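Local structure of probable zinc protease (Pseudomonas aeruginosa, 4NNZ) at the interface of chains A and B. The protein forms one subunit of the heterodimeric zinc protease PA0371-PA0372, a peptidase of the M16 family probably associated with the outer membrane. Sequence-based numbering; all coordinates share one arbitrary frame. Chains: chain A/B, Probable zinc protease.

The interface of chains A and B. Residues chain A 231-236; chain B 234-238.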
loop_
_atom_site.group_PDB
_atom_site.type_symbol
_atom_site.label_atom_id
_atom_site.label_comp_id
_atom_site.label_asym_id
_atom_site.label_seq_id
_atom_site.Cartn_x
_atom_site.Cartn_y
_atom_site.Cartn_z
ATOM N N PRO A 231 -14.605 2.006 1.429
ATOM C CA PRO A 231 -13.814 1.493 0.321
ATOM C C PRO A 231 -14.564 0.681 -0.707
ATOM O O PRO A 231 -14.085 0.499 -1.783
ATOM C CB PRO A 231 -12.762 0.650 1.024
ATOM C CG PRO A 231 -12.637 1.275 2.343
ATOM C CD PRO A 231 -14.037 1.561 2.700
ATOM N N GLY A 232 -15.731 0.202 -0.374
ATOM C CA GLY A 232 -16.416 -0.738 -1.218
ATOM C C GLY A 232 -16.394 -2.126 -0.651
ATOM O O GLY A 232 -15.827 -2.350 0.363
ATOM N N GLU A 233 -17.023 -3.059 -1.326
ATOM C CA GLU A 233 -17.187 -4.396 -0.834
ATOM C C GLU A 233 -16.131 -5.239 -1.463
ATOM O O GLU A 233 -16.100 -5.362 -2.640
ATOM C CB GLU A 233 -18.545 -4.901 -1.286
ATOM C CG GLU A 233 -19.263 -5.898 -0.395
ATOM C CD GLU A 233 -20.707 -6.153 -0.827
ATOM O OE1 GLU A 233 -21.284 -5.336 -1.536
ATOM O OE2 GLU A 233 -21.291 -7.169 -0.447
ATOM N N ARG A 234 -15.248 -5.811 -0.666
ATOM C CA ARG A 234 -14.196 -6.665 -1.170
ATOM C C ARG A 234 -14.401 -8.055 -0.655
ATOM O O ARG A 234 -14.486 -8.236 0.494
ATOM C CB ARG A 234 -12.828 -6.199 -0.689
ATOM C CG ARG A 234 -12.441 -4.786 -1.017
ATOM C CD ARG A 234 -13.113 -3.819 -0.100
ATOM N NE ARG A 234 -12.207 -3.366 0.909
ATOM C CZ ARG A 234 -12.569 -2.708 1.976
ATOM N NH1 ARG A 234 -13.818 -2.410 2.185
ATOM N NH2 ARG A 234 -11.668 -2.325 2.808
ATOM N N ARG A 235 -14.456 -9.032 -1.529
ATOM C CA ARG A 235 -14.563 -10.405 -1.132
ATOM C C ARG A 235 -13.344 -11.187 -1.584
ATOM O O ARG A 235 -12.961 -11.082 -2.694
ATOM C CB ARG A 235 -15.839 -10.985 -1.704
ATOM C CG ARG A 235 -17.009 -10.079 -1.479
ATOM C CD ARG A 235 -18.304 -10.629 -1.991
ATOM N NE ARG A 235 -18.544 -11.933 -1.460
ATOM C CZ ARG A 235 -19.292 -12.195 -0.412
ATOM N NH1 ARG A 235 -19.913 -11.236 0.237
ATOM N NH2 ARG A 235 -19.395 -13.437 -0.031
ATOM N N LEU A 236 -12.733 -11.964 -0.694
ATOM C CA LEU A 236 -11.542 -12.759 -1.004
ATOM C C LEU A 236 -11.786 -14.228 -0.884
ATOM O O LEU A 236 -12.505 -14.645 -0.052
ATOM C CB LEU A 236 -10.406 -12.449 -0.072
ATOM C CG LEU A 236 -9.467 -11.376 -0.489
ATOM C CD1 LEU A 236 -10.215 -10.090 -0.338
ATOM C CD2 LEU A 236 -8.281 -11.400 0.426
ATOM N N ARG B 234 -9.720 -11.990 -5.773
ATOM C CA ARG B 234 -10.428 -10.936 -5.104
ATOM C C ARG B 234 -11.514 -10.325 -5.973
ATOM O O ARG B 234 -11.354 -10.136 -7.135
ATOM C CB ARG B 234 -9.476 -9.895 -4.527
ATOM C CG ARG B 234 -8.317 -9.528 -5.388
ATOM C CD ARG B 234 -6.999 -9.837 -4.748
ATOM N NE ARG B 234 -6.270 -10.662 -5.675
ATOM C CZ ARG B 234 -5.443 -10.212 -6.584
ATOM N NH1 ARG B 234 -5.187 -8.956 -6.639
ATOM N NH2 ARG B 234 -4.875 -11.026 -7.414
ATOM N N ARG B 235 -12.648 -10.062 -5.375
ATOM C CA ARG B 235 -13.786 -9.609 -6.099
ATOM C C ARG B 235 -14.334 -8.387 -5.454
ATOM O O ARG B 235 -14.426 -8.318 -4.287
ATOM C CB ARG B 235 -14.816 -10.702 -6.109
ATOM C CG ARG B 235 -14.392 -11.882 -6.917
ATOM C CD ARG B 235 -15.337 -13.023 -6.729
ATOM N NE ARG B 235 -16.601 -12.707 -7.332
ATOM C CZ ARG B 235 -16.873 -12.889 -8.600
ATOM N NH1 ARG B 235 -15.975 -13.401 -9.399
ATOM N NH2 ARG B 235 -18.041 -12.548 -9.049
ATOM N N LEU B 236 -14.702 -7.415 -6.247
ATOM C CA LEU B 236 -15.088 -6.140 -5.739
ATOM C C LEU B 236 -16.446 -5.794 -6.205
ATOM O O LEU B 236 -16.842 -6.175 -7.242
ATOM C CB LEU B 236 -14.147 -5.108 -6.267
ATOM C CG LEU B 236 -12.940 -4.776 -5.454
ATOM C CD1 LEU B 236 -11.972 -5.924 -5.436
ATOM C CD2 LEU B 236 -12.311 -3.547 -6.039
ATOM N N LYS B 237 -17.177 -5.095 -5.382
ATOM C CA LYS B 237 -18.418 -4.529 -5.793
ATOM C C LYS B 237 -18.376 -3.070 -5.463
ATOM O O LYS B 237 -18.275 -2.730 -4.332
ATOM C CB LYS B 237 -19.542 -5.186 -5.016
ATOM C CG LYS B 237 -20.855 -5.320 -5.742
ATOM C CD LYS B 237 -21.891 -5.920 -4.815
ATOM C CE LYS B 237 -23.122 -6.417 -5.544
ATOM N NZ LYS B 237 -23.245 -7.897 -5.591
ATOM N N LEU B 238 -18.479 -2.203 -6.447
ATOM C CA LEU B 238 -18.532 -0.783 -6.190
ATOM C C LEU B 238 -19.729 -0.163 -6.823
ATOM O O LEU B 238 -20.052 -0.465 -7.932
ATOM C CB LEU B 238 -17.306 -0.097 -6.716
ATOM C CG LEU B 238 -16.023 -0.841 -6.457
ATOM C CD1 LEU B 238 -15.113 -0.691 -7.634
ATOM C CD2 LEU B 238 -15.377 -0.305 -5.206
#
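The carbonyl oxygen of B:Arg235 is held by a very straight hydrogen bond from across the interface: A:Arg235 N lies 2.8 Å from B:Arg235 O, with 177° at the hydrogen and the donor nearly along the C=O axis. The reverse bond, from B:Arg235 N to A:Arg235 O, spans 2.9 Å, so the two copies of this arginine face each other as a reciprocally bonded antiparallel pair, related by the two-fold symmetry of the interface. Two residues along, A:Glu233 and B:Lys237 form the next such pair. Here B:Lys237 N reaches A:Glu233 O at 3.0 Å, while the return bond from A:Glu233 N to B:Lys237 O is longer, at 3.3 Å.

Side chains on one face follow this register. A:Glu233 and B:Lys237 run alongside each other, A:Glu233 CB 3.9 Å from B:Lys237 CB. The glutamate is extended beyond CG, and its carboxylate A:Glu233 OE1 lies 3.4 Å from B:Lys237 CD; the lysine bends only at its last torsion (chi4 109°), and the amine B:Lys237 NZ stays 5.2 Å from A:Glu233 OE1, an attraction at most through space. Both Arg235 chains, with CG anti to the carbonyl carbon, bend at chi3, and their like charges may repel mildly.

At the strand's start, A:Arg234 folds back so that NH1 donates to A:Gly232 O at 2.7 Å, in the guanidinium plane, with A:Pro231 CB over one face.

Strand 233-240 of each chain thus meets its twin edge to edge, joining the sheets of the two copies across the chain boundary; since the natural partner is PA0371, this homodimer may be a crystal arrangement.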